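Local coordinates for protein 3-methyladenine DNA glycosylase (PDB 1PU6) that excises alkylated bases such as 3-methyladenine from DNA as a base excision repair glycosylase of the helix-hairpin-helix superfamily, at residues S4-I7 and L8-L11; F174-G177 and V178-L182. All coordinates share one frame; numbering follows the deposited sequence.

Contact 1: S4-I7 and L8-L11; sequences SFEI and LKAL
On the N-terminal helix 4-12, the side chains of F5, E6 and K9 meet within a single turn. K9 is the shared member. Its aliphatic part runs over one face of the F5 ring in a CH-pi contact, with CG of K9 4.2 Å from the ring centroid and displaced toward the rim; further along, CE of K9 comes to 3.5 Å from CE1 of F5. The phenyl group is brought there by a first torsion that sets CG of F5 anti to its own nitrogen (chi1 179°). Past the ring the lysine chain bends at chi3 (-71°), and its ammonium turns to the carboxylate of E6. This i to i+3 salt bridge has NZ of K9 3.2 Å from OE1 of E6, reached from above the carboxylate plane, with a weak second bond to OE2. Because the bend in E6 at chi2 folds the acid back beside the lysine, the two chains run side by side.

Another side of the helix is apolar: CG2 of I7 lies 3.8 Å from CD1 of L11, and both residues pack on F156 and F202, while F5 packs on S184 and A185. The i to i+4 backbone bonds L8 N to S4 O, K9 N to F5 O, A10 N to E6 O and L11 N to I7 O hold the turns. Ion pair outward, apolar side chains inward: this is the pattern of an amphipathic alpha-helix lying on a helical domain.

Contact 2: F174-G177 and V178-L182; sequences FEKG and VQENL
K176 and E180, four residues apart, are joined by a salt bridge in which NZ of K176 lies 3.1 Å from OE1 of E180, which accepts it through its syn lone pair. One turn is also closed by N181, whose amide nitrogen ND2 gives a hydrogen bond to the backbone O of G177 at 2.9 Å. That bond is nearly straight (168°) and lies in the plane of the G177 carbonyl as well as close to that of the N181 amide, which helps to hold the asparagine amide in one orientation. Here a side-chain amide meets the carbonyl of residue i-4, while the backbone N of N181 turns to V178 O, three residues back.

CG of K176 sits between its own nitrogen and carbonyl carbon (chi1 80°), and bends at chi3 and chi4 then swing the ammonium to the acid. E180 instead stays extended beyond CG and passes over the carbonyl of K176, its CG 3.2 Å from K176 O, the same oxygen that accepts the backbone N of E180. Next to it, the extended Q179 chain lies along the previous turn, with CG 3.4 Å from E175 O; its backbone N bonds to that oxygen too.

Farther out, the carboxylate of E175 is held through OE1 by the backbone N of M147. N181 precedes helix 182-187 at the N-cap position, but its side chain, turned back to G177, makes no capping bond. F174 packs on S153 and L157 of helix 151-159, and V178 on L195, Y199 and F202 of helix 195-203. The C-terminal turn of helix 167-179 thus lies against these two helices, with helix 4-12 alongside.

Contacts 1 and 2 belong to separate helices, 4-12 and 167-179, far apart in the chain yet with centres only about 10 Å apart. S4 joins them: its OG lies 2.7 Å from F174 O, a probable hydrogen bond, and 3.1 Å from G177 CA, where the glycine has no side chain in the way. A second touch pairs F5 CB with N181 ND2 at 3.5 Å, so the amide that bonds G177 O also borders the phenylalanine that K9 lies over. F202 of helix 195-203 is common ground, meeting I7, L8 and L11 from contact 1 and V178 from contact 2. Together these touches seat the N-terminal helix beside the last turn of helix 167-179.

Contact 1: S4-I7 and L8-L11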
# COMPACT_ATOMS: atom_id res chain seq x y z
N SER A 4 -9.12 8.42 16.39
CA SER A 4 -9.15 8.10 14.97
C SER A 4 -10.54 7.68 14.54
O SER A 4 -10.84 7.74 13.36
CB SER A 4 -8.13 7.03 14.61
OG SER A 4 -8.52 5.76 15.13
N PHE A 5 -11.37 7.24 15.49
CA PHE A 5 -12.74 6.89 15.11
C PHE A 5 -13.53 8.14 14.76
O PHE A 5 -14.30 8.15 13.79
CB PHE A 5 -13.46 6.07 16.22
CG PHE A 5 -14.87 5.72 15.87
CD1 PHE A 5 -15.93 6.16 16.67
CD2 PHE A 5 -15.15 5.00 14.71
CE1 PHE A 5 -17.28 5.83 16.31
CE2 PHE A 5 -16.47 4.69 14.35
CZ PHE A 5 -17.51 5.09 15.15
N GLU A 6 -13.30 9.23 15.49
CA GLU A 6 -13.88 10.54 15.09
C GLU A 6 -13.44 11.03 13.70
O GLU A 6 -14.30 11.54 12.92
CB GLU A 6 -13.67 11.60 16.16
CG GLU A 6 -14.20 11.18 17.53
CD GLU A 6 -15.72 11.07 17.57
OE1 GLU A 6 -16.23 10.21 18.31
OE2 GLU A 6 -16.42 11.85 16.85
N ILE A 7 -12.16 10.83 13.39
CA ILE A 7 -11.60 11.22 12.10
C ILE A 7 -12.24 10.35 11.00
O ILE A 7 -12.62 10.87 9.95
CB ILE A 7 -10.05 11.09 12.10
CG1 ILE A 7 -9.45 12.12 13.08
CG2 ILE A 7 -9.46 11.24 10.68
CD1 ILE A 7 -7.97 11.93 13.33
N LEU A 8 -12.32 9.02 11.25
CA LEU A 8 -12.95 8.11 10.28
C LEU A 8 -14.39 8.56 9.96
O LEU A 8 -14.77 8.68 8.77
CB LEU A 8 -12.95 6.67 10.77
CG LEU A 8 -13.68 5.66 9.85
CD1 LEU A 8 -13.12 5.66 8.39
CD2 LEU A 8 -13.60 4.22 10.41
N LYS A 9 -15.19 8.83 10.99
CA LYS A 9 -16.56 9.31 10.72
C LYS A 9 -16.57 10.61 9.88
O LYS A 9 -17.38 10.76 8.93
CB LYS A 9 -17.30 9.53 12.07
CG LYS A 9 -17.67 8.24 12.78
CD LYS A 9 -18.57 8.45 14.00
CE LYS A 9 -17.78 9.10 15.13
NZ LYS A 9 -18.59 9.44 16.34
N ALA A 10 -15.70 11.56 10.23
CA ALA A 10 -15.65 12.84 9.50
C ALA A 10 -15.28 12.66 8.04
O ALA A 10 -15.92 13.23 7.12
CB ALA A 10 -14.66 13.81 10.19
N LEU A 11 -14.28 11.82 7.78
CA LEU A 11 -13.86 11.62 6.41
C LEU A 11 -14.92 10.82 5.62
O LEU A 11 -15.19 11.11 4.41
CB LEU A 11 -12.50 10.90 6.37
CG LEU A 11 -11.29 11.76 6.82
CD1 LEU A 11 -10.03 10.89 6.93
CD2 LEU A 11 -11.05 12.94 5.83

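Contact 2: F174-G177 and V178-L182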
# COMPACT_ATOMS: atom_id res chain seq x y z
N PHE A 174 -3.84 5.61 14.76
CA PHE A 174 -4.93 5.38 13.77
C PHE A 174 -5.66 4.04 14.00
O PHE A 174 -6.90 3.98 13.99
CB PHE A 174 -4.42 5.56 12.34
CG PHE A 174 -4.44 7.00 11.88
CD1 PHE A 174 -5.65 7.61 11.53
CD2 PHE A 174 -3.25 7.76 11.80
CE1 PHE A 174 -5.70 8.97 11.13
CE2 PHE A 174 -3.26 9.12 11.38
CZ PHE A 174 -4.50 9.73 11.04
N GLU A 175 -4.91 2.98 14.31
CA GLU A 175 -5.53 1.66 14.54
C GLU A 175 -6.36 1.61 15.81
O GLU A 175 -7.47 1.04 15.82
CB GLU A 175 -4.47 0.53 14.57
CG GLU A 175 -3.90 0.28 13.17
CD GLU A 175 -2.78 -0.77 13.13
OE1 GLU A 175 -2.21 -1.04 12.02
OE2 GLU A 175 -2.46 -1.33 14.20
N LYS A 176 -5.80 2.10 16.91
CA LYS A 176 -6.45 1.88 18.20
C LYS A 176 -7.84 2.53 18.34
O LYS A 176 -8.73 1.97 19.00
CB LYS A 176 -5.52 2.26 19.36
CG LYS A 176 -5.41 3.73 19.69
CD LYS A 176 -4.15 3.97 20.59
CE LYS A 176 -4.34 5.02 21.68
NZ LYS A 176 -5.44 4.67 22.65
N GLY A 177 -8.05 3.70 17.72
CA GLY A 177 -9.36 4.34 17.77
C GLY A 177 -10.42 3.46 17.10
O GLY A 177 -11.55 3.39 17.55
N VAL A 178 -10.03 2.78 16.01
CA VAL A 178 -10.96 1.86 15.35
C VAL A 178 -11.19 0.61 16.25
O VAL A 178 -12.34 0.16 16.48
CB VAL A 178 -10.44 1.47 13.95
CG1 VAL A 178 -11.38 0.43 13.29
CG2 VAL A 178 -10.32 2.72 13.05
N GLN A 179 -10.10 0.02 16.76
CA GLN A 179 -10.23 -1.17 17.64
C GLN A 179 -11.12 -0.91 18.85
O GLN A 179 -11.93 -1.78 19.27
CB GLN A 179 -8.85 -1.61 18.14
CG GLN A 179 -7.90 -2.11 17.04
CD GLN A 179 -6.40 -2.20 17.52
OE1 GLN A 179 -5.55 -2.67 16.78
NE2 GLN A 179 -6.11 -1.78 18.77
N GLU A 180 -10.96 0.25 19.45
CA GLU A 180 -11.72 0.61 20.66
C GLU A 180 -13.21 0.84 20.38
O GLU A 180 -14.03 0.89 21.31
CB GLU A 180 -11.07 1.86 21.29
CG GLU A 180 -9.74 1.56 22.00
CD GLU A 180 -8.82 2.77 22.21
OE1 GLU A 180 -7.64 2.53 22.57
OE2 GLU A 180 -9.25 3.94 22.00
N ASN A 181 -13.56 0.98 19.10
CA ASN A 181 -14.90 1.30 18.64
C ASN A 181 -15.30 0.35 17.49
O ASN A 181 -15.95 0.75 16.52
CB ASN A 181 -14.94 2.75 18.12
CG ASN A 181 -14.77 3.76 19.21
OD1 ASN A 181 -15.72 4.00 20.00
ND2 ASN A 181 -13.59 4.37 19.30
N LEU A 182 -14.90 -0.90 17.61
CA LEU A 182 -14.92 -1.78 16.48
C LEU A 182 -16.36 -2.01 15.95
O LEU A 182 -16.59 -1.94 14.72
CB LEU A 182 -14.26 -3.11 16.83
CG LEU A 182 -14.17 -4.11 15.67
CD1 LEU A 182 -13.38 -3.55 14.52
CD2 LEU A 182 -13.55 -5.42 16.24